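Local coordinates for HTH-type transcriptional regulator AscG (Escherichia coli, PDB 3BRQ), which represses transcription of the cryptic asc operon as a sequence-specific DNA-binding regulator of the LacI family, at residues Lys50-Leu55 and Arg265-Leu270; Tyr72-Arg77 and Asp98-Pro103. All coordinates share one frame; numbering follows the deposited sequence.

Both contacts lie on the same side of the chain's centre, their centres about 14 Å apart, and both lie against the parallel sheet ordered 53-60, 21-27, 80-84, 104-107, 118-119: contact 1 includes part of strand 53-60, contact 2 joins the end of helix 63-75 to the loop before strand 104-107. Both segments of contact 2 fall within the 209 residues that separate 50-55 from 265-270. Strand 53-60 leads directly into helix 63-75, while helix 255-270 returns to this sheet from far along the chain. The two contacts touch where Pro103 packs on Leu266, Met269 and Leu270, and where Leu55 meets Leu73. Both also reach the second subunit, so this side of the fold helps form the dimer interface.

Contact 1. Residues Lys50-Leu55 and Arg265-Leu270; sequences KGRQLL and RLIFML
Van der Waals contact of Ile267 with the Lys50 chain and the face of the Arg52 guanidinium carries this meeting of a turn with the end of a helix. Ile267 CD1 lies 3.8 Å from Lys50 CB, touching the base of a lysine whose amino end leads away. Ile267 CG2, on the far side of CB from the backbone N, lies over one face of the Arg52 guanidinium, 3.3 Å above its plane and toward the rim, and 3.4 Å from Arg52 NH1. Leu270 CB approaches Arg52 NH2 obliquely and more loosely, at 4.4 Å.

Polar bonds hold the arginine group in place without crossing to the helix segment. A bend at chi2 (67°) folds the arginine chain back, and Arg52 NH1 makes a weak bond to Lys50 O, 2.9 Å long with only 128° at the hydrogen. NH2 is bonded to Gln20 and forms a salt bridge with Asp271, just past the helix.

Gly51, with positive phi, is the C-prime residue of a Schellman motif ending helix 36-49; the chain then enters strand 53-60, where Leu55 pairs antiparallel with a strand of the second subunit. This helix-to-strand turn belongs to the alpha/beta, periplasmic-binding-protein-like fold of LacI-family regulators.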
ATOM      1  N   LYS B  50      -0.937  24.003  -5.164  1.00 31.15           N
ATOM      2  CA  LYS B  50      -1.692  25.199  -4.803  1.00 31.82           C
ATOM      3  C   LYS B  50      -1.123  26.031  -3.636  1.00 31.58           C
ATOM      4  O   LYS B  50      -1.819  26.928  -3.138  1.00 32.80           O
ATOM      5  CB  LYS B  50      -3.158  24.839  -4.533  1.00 31.79           C
ATOM      6  CG  LYS B  50      -3.913  24.220  -5.757  1.00 34.61           C
ATOM      7  CD  LYS B  50      -4.134  25.220  -6.896  1.00 40.75           C
ATOM      8  CE  LYS B  50      -4.726  24.533  -8.173  1.00 44.23           C
ATOM      9  NZ  LYS B  50      -4.303  25.238  -9.457  1.00 46.86           N
ATOM     10  N   GLY B  51       0.097  25.708  -3.177  1.00 30.41           N
ATOM     11  CA  GLY B  51       0.786  26.500  -2.155  1.00 28.55           C
ATOM     12  C   GLY B  51       0.262  26.346  -0.745  1.00 28.69           C
ATOM     13  O   GLY B  51       0.474  27.245   0.088  1.00 27.62           O
ATOM     14  N   ARG B  52      -0.436  25.226  -0.482  1.00 27.26           N
ATOM     15  CA  ARG B  52      -0.888  24.851   0.858  1.00 28.73           C
ATOM     16  C   ARG B  52       0.036  23.842   1.544  1.00 28.52           C
ATOM     17  O   ARG B  52       0.606  22.980   0.893  1.00 28.69           O
ATOM     18  CB  ARG B  52      -2.313  24.246   0.810  1.00 27.79           C
ATOM     19  CG  ARG B  52      -3.441  25.260   0.822  1.00 29.79           C
ATOM     20  CD  ARG B  52      -3.482  26.109  -0.456  1.00 30.59           C
ATOM     21  NE  ARG B  52      -4.387  27.247  -0.330  1.00 31.55           N
ATOM     22  CZ  ARG B  52      -4.865  27.959  -1.354  1.00 32.66           C
ATOM     23  NH1 ARG B  52      -4.533  27.660  -2.608  1.00 28.44           N
ATOM     24  NH2 ARG B  52      -5.712  28.965  -1.123  1.00 31.20           N
ATOM     25  N   GLN B  53       0.109  23.916   2.870  1.00 29.68           N
ATOM     26  CA  GLN B  53       0.741  22.870   3.683  1.00 30.35           C
ATOM     27  C   GLN B  53      -0.284  21.783   3.938  1.00 30.70           C
ATOM     28  O   GLN B  53      -1.475  22.042   4.104  1.00 30.17           O
ATOM     29  CB  GLN B  53       1.208  23.407   5.027  1.00 31.36           C
ATOM     30  CG  GLN B  53       2.329  24.443   4.942  1.00 35.17           C
ATOM     31  CD  GLN B  53       3.570  23.890   4.200  1.00 40.43           C
ATOM     32  OE1 GLN B  53       3.917  22.710   4.348  1.00 44.71           O
ATOM     33  NE2 GLN B  53       4.207  24.732   3.379  1.00 39.09           N
ATOM     34  N   LEU B  54       0.212  20.565   4.000  1.00 30.09           N
ATOM     35  CA  LEU B  54      -0.611  19.415   4.249  1.00 29.88           C
ATOM     36  C   LEU B  54      -0.246  18.856   5.626  1.00 29.50           C
ATOM     37  O   LEU B  54       0.958  18.728   5.942  1.00 27.21           O
ATOM     38  CB  LEU B  54      -0.297  18.367   3.189  1.00 30.32           C
ATOM     39  CG  LEU B  54      -1.160  17.111   3.208  1.00 32.28           C
ATOM     40  CD1 LEU B  54      -2.437  17.424   2.500  1.00 33.53           C
ATOM     41  CD2 LEU B  54      -0.419  16.015   2.509  1.00 35.56           C
ATOM     42  N   LEU B  55      -1.272  18.521   6.411  1.00 26.49           N
ATOM     43  CA  LEU B  55      -1.118  17.811   7.695  1.00 26.61           C
ATOM     44  C   LEU B  55      -2.013  16.566   7.692  1.00 25.49           C
ATOM     45  O   LEU B  55      -3.192  16.680   7.392  1.00 26.49           O
ATOM     46  CB  LEU B  55      -1.550  18.699   8.879  1.00 26.67           C
ATOM     47  CG  LEU B  55      -0.479  19.675   9.409  1.00 29.72           C
ATOM     48  CD1 LEU B  55      -0.991  20.422  10.650  1.00 28.11           C
ATOM     49  CD2 LEU B  55       0.836  18.934   9.705  1.00 26.23           C
ATOM     50  N   ARG B 265     -12.022  21.097  -4.287  1.00 22.59           N
ATOM     51  CA  ARG B 265     -13.121  21.802  -3.637  1.00 23.74           C
ATOM     52  C   ARG B 265     -12.769  22.446  -2.306  1.00 23.87           C
ATOM     53  O   ARG B 265     -13.201  23.564  -2.043  1.00 25.44           O
ATOM     54  CB  ARG B 265     -14.345  20.904  -3.490  1.00 23.65           C
ATOM     55  CG  ARG B 265     -14.994  20.595  -4.841  1.00 30.08           C
ATOM     56  CD  ARG B 265     -16.435  20.180  -4.634  1.00 40.04           C
ATOM     57  NE  ARG B 265     -16.999  19.375  -5.731  1.00 47.87           N
ATOM     58  CZ  ARG B 265     -18.146  18.678  -5.637  1.00 53.43           C
ATOM     59  NH1 ARG B 265     -18.846  18.675  -4.492  1.00 55.51           N
ATOM     60  NH2 ARG B 265     -18.596  17.963  -6.676  1.00 53.56           N
ATOM     61  N   LEU B 266     -11.999  21.763  -1.448  1.00 23.66           N
ATOM     62  CA  LEU B 266     -11.617  22.361  -0.151  1.00 23.34           C
ATOM     63  C   LEU B 266     -10.793  23.606  -0.362  1.00 23.65           C
ATOM     64  O   LEU B 266     -11.030  24.608   0.302  1.00 23.85           O
ATOM     65  CB  LEU B 266     -10.867  21.358   0.755  1.00 23.42           C
ATOM     66  CG  LEU B 266     -11.702  20.264   1.425  1.00 24.91           C
ATOM     67  CD1 LEU B 266     -10.784  19.149   2.066  1.00 25.66           C
ATOM     68  CD2 LEU B 266     -12.671  20.855   2.457  1.00 18.58           C
ATOM     69  N   ILE B 267      -9.834  23.557  -1.301  1.00 23.82           N
ATOM     70  CA  ILE B 267      -9.033  24.726  -1.632  1.00 24.35           C
ATOM     71  C   ILE B 267      -9.892  25.813  -2.292  1.00 24.24           C
ATOM     72  O   ILE B 267      -9.737  26.989  -1.985  1.00 24.18           O
ATOM     73  CB  ILE B 267      -7.843  24.357  -2.558  1.00 25.23           C
ATOM     74  CG1 ILE B 267      -6.846  23.476  -1.795  1.00 24.68           C
ATOM     75  CG2 ILE B 267      -7.152  25.626  -3.112  1.00 26.00           C
ATOM     76  CD1 ILE B 267      -5.780  22.808  -2.718  1.00 28.89           C
ATOM     77  N   PHE B 268     -10.799  25.421  -3.184  1.00 25.39           N
ATOM     78  CA  PHE B 268     -11.821  26.363  -3.683  1.00 25.58           C
ATOM     79  C   PHE B 268     -12.487  27.136  -2.529  1.00 26.84           C
ATOM     80  O   PHE B 268     -12.540  28.377  -2.565  1.00 25.54           O
ATOM     81  CB  PHE B 268     -12.861  25.650  -4.587  1.00 25.55           C
ATOM     82  CG  PHE B 268     -13.815  26.601  -5.307  1.00 23.36           C
ATOM     83  CD1 PHE B 268     -13.363  27.808  -5.836  1.00 21.97           C
ATOM     84  CD2 PHE B 268     -15.173  26.294  -5.413  1.00 24.79           C
ATOM     85  CE1 PHE B 268     -14.246  28.710  -6.494  1.00 25.05           C
ATOM     86  CE2 PHE B 268     -16.065  27.175  -6.068  1.00 25.19           C
ATOM     87  CZ  PHE B 268     -15.587  28.382  -6.615  1.00 23.78           C
HETATM   88  N   MSE B 269     -12.964  26.426  -1.498  1.00 28.28           N
HETATM   89  CA  MSE B 269     -13.641  27.081  -0.330  1.00 29.90           C
HETATM   90  C   MSE B 269     -12.738  28.133   0.354  1.00 29.75           C
HETATM   91  O   MSE B 269     -13.153  29.260   0.645  1.00 29.39           O
HETATM   92  CB  MSE B 269     -14.055  26.052   0.736  1.00 30.44           C
HETATM   93  CG  MSE B 269     -15.011  24.984   0.302  1.00 33.18           C
HETATM   94 SE   MSE B 269     -16.439  25.692  -0.737  0.50 34.40          SE
HETATM   95  CE  MSE B 269     -16.665  24.105  -1.882  1.00 39.95           C
ATOM     96  N   LEU B 270     -11.484  27.749   0.560  1.00 30.10           N
ATOM     97  CA  LEU B 270     -10.470  28.635   1.130  1.00 30.55           C
ATOM     98  C   LEU B 270     -10.205  29.868   0.282  1.00 31.49           C
ATOM     99  O   LEU B 270      -9.747  30.890   0.828  1.00 32.13           O
ATOM    100  CB  LEU B 270      -9.172  27.875   1.376  1.00 29.52           C
ATOM    101  CG  LEU B 270      -9.296  26.747   2.422  1.00 28.19           C
ATOM    102  CD1 LEU B 270      -7.925  26.135   2.709  1.00 28.44           C
ATOM    103  CD2 LEU B 270      -9.929  27.215   3.708  1.00 28.20           C
TER

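Contact 2. Residues Tyr72-Arg77 and Asp98-Pro103; sequences YLLDLR and DAHSQP
Leu74 reaches toward His100 and Gln102 with its CG beside the backbone N (chi1 -64°) and an extended second torsion, which spreads its two methyls over different partners. The same first torsion in His100 and Gln102 brings both side chains up to the leucine, and a bend at chi2 (87°) turns the glutamine amide to Leu74 CD2.

CD1 of Leu74 sits over one face of the His100 imidazole in a CH-pi contact, 3.8 Å from the ring centroid and 28° off the ring normal. It is displaced toward the ND1-CE1 bond, with Leu74 CD1 3.5 Å from His100 ND1 and 3.6 Å from His100 CE1. The other methyl, CD2, meets Gln102, whose side chain comes from the opposite direction; Leu74 CD2 is 3.8 Å from Gln102 NE2.

No direct hydrogen bond crosses between the segments, but one water links them. It accepts from Gln102 NE2 at 3.0 Å and donates to Leu74 O at 3.3 Å, so the same amide nitrogen both touches the leucine methyl and reaches, through the water, its carbonyl. Cutting Leu74 back to an alanine would take away CG and both methyls, which would probably open a gap beside Gln102 and leave the His100 face without its CH-pi partner.

Helix 63-75 ends here in a Schellman motif with Arg77, at positive phi, as C-prime; Arg77 N bonds to Leu74 O, which thus serves both the motif and the water. Leu74 also packs on Ile81 of strand 80-84, and Tyr72 hydrogen-bonds Thr21 of the second subunit. The loop 99-103 follows helix 90-98 and leads into strand 104-107, with a backbone hydrogen bond between Pro103 and Ile81 tying it to strand 80-84, so the contact joins the end of one helix to the helix-to-strand connection beside it.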
ATOM      1  N   TYR B  72      -8.400  17.973  16.933  1.00 22.98           N
ATOM      2  CA  TYR B  72      -6.968  18.154  17.043  1.00 23.69           C
ATOM      3  C   TYR B  72      -6.479  19.022  15.902  1.00 23.55           C
ATOM      4  O   TYR B  72      -5.794  20.007  16.134  1.00 25.88           O
ATOM      5  CB  TYR B  72      -6.246  16.809  17.057  1.00 24.65           C
ATOM      6  CG  TYR B  72      -4.730  16.887  17.144  1.00 29.67           C
ATOM      7  CD1 TYR B  72      -4.096  17.508  18.235  1.00 34.19           C
ATOM      8  CD2 TYR B  72      -3.931  16.358  16.141  1.00 31.44           C
ATOM      9  CE1 TYR B  72      -2.694  17.583  18.318  1.00 35.78           C
ATOM     10  CE2 TYR B  72      -2.512  16.432  16.223  1.00 36.30           C
ATOM     11  CZ  TYR B  72      -1.913  17.048  17.320  1.00 36.10           C
ATOM     12  OH  TYR B  72      -0.513  17.144  17.407  1.00 35.87           O
ATOM     13  N   LEU B  73      -6.803  18.665  14.670  1.00 22.06           N
ATOM     14  CA  LEU B  73      -6.298  19.432  13.523  1.00 22.79           C
ATOM     15  C   LEU B  73      -6.762  20.866  13.472  1.00 22.66           C
ATOM     16  O   LEU B  73      -5.989  21.748  13.128  1.00 22.53           O
ATOM     17  CB  LEU B  73      -6.581  18.743  12.178  1.00 23.22           C
ATOM     18  CG  LEU B  73      -5.795  17.483  11.812  1.00 21.66           C
ATOM     19  CD1 LEU B  73      -6.281  16.984  10.468  1.00 19.34           C
ATOM     20  CD2 LEU B  73      -4.249  17.713  11.778  1.00 25.51           C
ATOM     21  N   LEU B  74      -8.008  21.097  13.829  1.00 22.51           N
ATOM     22  CA  LEU B  74      -8.502  22.461  13.962  1.00 23.59           C
ATOM     23  C   LEU B  74      -7.742  23.303  15.012  1.00 23.94           C
ATOM     24  O   LEU B  74      -7.432  24.496  14.779  1.00 23.88           O
ATOM     25  CB  LEU B  74      -9.985  22.413  14.298  1.00 23.25           C
ATOM     26  CG  LEU B  74     -10.722  21.781  13.140  1.00 24.19           C
ATOM     27  CD1 LEU B  74     -12.234  21.806  13.449  1.00 25.48           C
ATOM     28  CD2 LEU B  74     -10.379  22.547  11.806  1.00 27.96           C
ATOM     29  N   ASP B  75      -7.382  22.656  16.129  1.00 23.57           N
ATOM     30  CA  ASP B  75      -6.683  23.310  17.209  1.00 23.82           C
ATOM     31  C   ASP B  75      -5.227  23.502  16.772  1.00 24.98           C
ATOM     32  O   ASP B  75      -4.456  24.194  17.453  1.00 26.29           O
ATOM     33  CB  ASP B  75      -6.713  22.423  18.441  1.00 23.08           C
ATOM     34  CG  ASP B  75      -8.095  22.323  19.057  1.00 25.74           C
ATOM     35  OD1 ASP B  75      -8.973  23.075  18.642  1.00 21.86           O
ATOM     36  OD2 ASP B  75      -8.301  21.506  19.959  1.00 30.06           O
ATOM     37  N   LEU B  76      -4.828  22.869  15.680  1.00 24.28           N
ATOM     38  CA  LEU B  76      -3.521  23.206  15.102  1.00 25.90           C
ATOM     39  C   LEU B  76      -3.717  24.301  14.046  1.00 27.14           C
ATOM     40  O   LEU B  76      -2.766  24.703  13.386  1.00 28.10           O
ATOM     41  CB  LEU B  76      -2.847  21.973  14.522  1.00 25.83           C
ATOM     42  CG  LEU B  76      -2.591  20.862  15.543  1.00 25.89           C
ATOM     43  CD1 LEU B  76      -1.988  19.662  14.818  1.00 29.12           C
ATOM     44  CD2 LEU B  76      -1.689  21.368  16.665  1.00 28.41           C
ATOM     45  N   ARG B  77      -4.942  24.808  13.942  1.00 27.40           N
ATOM     46  CA  ARG B  77      -5.293  25.818  12.939  1.00 29.46           C
ATOM     47  C   ARG B  77      -5.139  25.341  11.495  1.00 28.69           C
ATOM     48  O   ARG B  77      -4.709  26.105  10.633  1.00 28.84           O
ATOM     49  CB  ARG B  77      -4.527  27.150  13.122  1.00 31.41           C
ATOM     50  CG  ARG B  77      -5.413  28.389  12.889  1.00 34.99           C
ATOM     51  CD  ARG B  77      -4.609  29.678  12.602  1.00 41.08           C
ATOM     52  NE  ARG B  77      -3.595  29.964  13.611  1.00 43.01           N
ATOM     53  CZ  ARG B  77      -3.303  31.189  14.072  1.00 46.46           C
ATOM     54  NH1 ARG B  77      -3.977  32.262  13.639  1.00 46.95           N
ATOM     55  NH2 ARG B  77      -2.339  31.343  14.981  1.00 42.41           N
ATOM     56  N   ASP B  98     -21.714  20.905  10.871  1.00 31.14           N
ATOM     57  CA  ASP B  98     -22.577  21.980  11.364  1.00 32.78           C
ATOM     58  C   ASP B  98     -21.936  22.733  12.560  1.00 33.89           C
ATOM     59  O   ASP B  98     -22.072  23.961  12.677  1.00 33.62           O
ATOM     60  CB  ASP B  98     -23.911  21.378  11.828  1.00 32.03           C
ATOM     61  CG  ASP B  98     -24.780  20.898  10.684  1.00 34.63           C
ATOM     62  OD1 ASP B  98     -24.497  21.232   9.505  1.00 36.55           O
ATOM     63  OD2 ASP B  98     -25.785  20.193  10.970  1.00 36.27           O
ATOM     64  N   ALA B  99     -21.251  21.986  13.439  1.00 34.28           N
ATOM     65  CA  ALA B  99     -20.596  22.566  14.623  1.00 34.54           C
ATOM     66  C   ALA B  99     -19.328  23.376  14.330  1.00 34.96           C
ATOM     67  O   ALA B  99     -18.683  23.873  15.258  1.00 35.63           O
ATOM     68  CB  ALA B  99     -20.270  21.460  15.644  1.00 34.32           C
ATOM     69  N   HIS B 100     -18.962  23.532  13.068  1.00 34.53           N
ATOM     70  CA  HIS B 100     -17.699  24.197  12.769  1.00 34.39           C
ATOM     71  C   HIS B 100     -17.800  25.118  11.602  1.00 34.40           C
ATOM     72  O   HIS B 100     -18.522  24.849  10.650  1.00 34.43           O
ATOM     73  CB  HIS B 100     -16.577  23.208  12.471  1.00 34.14           C
ATOM     74  CG  HIS B 100     -16.238  22.308  13.618  1.00 34.33           C
ATOM     75  ND1 HIS B 100     -15.392  22.689  14.636  1.00 32.84           N
ATOM     76  CD2 HIS B 100     -16.616  21.034  13.893  1.00 33.66           C
ATOM     77  CE1 HIS B 100     -15.247  21.681  15.480  1.00 35.27           C
ATOM     78  NE2 HIS B 100     -16.004  20.675  15.070  1.00 33.01           N
ATOM     79  N   SER B 101     -16.991  26.171  11.646  1.00 33.89           N
ATOM     80  CA  SER B 101     -17.015  27.175  10.613  1.00 33.65           C
ATOM     81  C   SER B 101     -16.092  26.828   9.433  1.00 32.59           C
ATOM     82  O   SER B 101     -16.358  27.207   8.277  1.00 32.75           O
ATOM     83  CB  SER B 101     -16.624  28.501  11.236  1.00 33.14           C
ATOM     84  OG  SER B 101     -17.163  29.528  10.460  1.00 38.16           O
ATOM     85  N   GLN B 102     -14.998  26.134   9.731  1.00 31.41           N
ATOM     86  CA  GLN B 102     -13.988  25.791   8.713  1.00 30.32           C
ATOM     87  C   GLN B 102     -14.603  24.807   7.705  1.00 28.73           C
ATOM     88  O   GLN B 102     -15.456  23.996   8.067  1.00 29.22           O
ATOM     89  CB  GLN B 102     -12.737  25.155   9.362  1.00 30.50           C
ATOM     90  CG  GLN B 102     -11.983  25.990  10.372  1.00 30.26           C
ATOM     91  CD  GLN B 102     -12.538  25.849  11.793  1.00 33.68           C
ATOM     92  OE1 GLN B 102     -13.745  25.639  11.988  1.00 33.50           O
ATOM     93  NE2 GLN B 102     -11.658  25.975  12.793  1.00 30.83           N
ATOM     94  N   PRO B 103     -14.176  24.865   6.442  1.00 27.52           N
ATOM     95  CA  PRO B 103     -14.637  23.927   5.445  1.00 26.66           C
ATOM     96  C   PRO B 103     -14.210  22.496   5.825  1.00 25.19           C
ATOM     97  O   PRO B 103     -13.008  22.238   5.953  1.00 25.20           O
ATOM     98  CB  PRO B 103     -13.878  24.369   4.189  1.00 25.89           C
ATOM     99  CG  PRO B 103     -13.563  25.785   4.452  1.00 28.37           C
ATOM    100  CD  PRO B 103     -13.181  25.787   5.871  1.00 28.64           C
TER
HETATM  101  O   HOH W   1      -8.709  26.148  12.251  1.00 42.08           O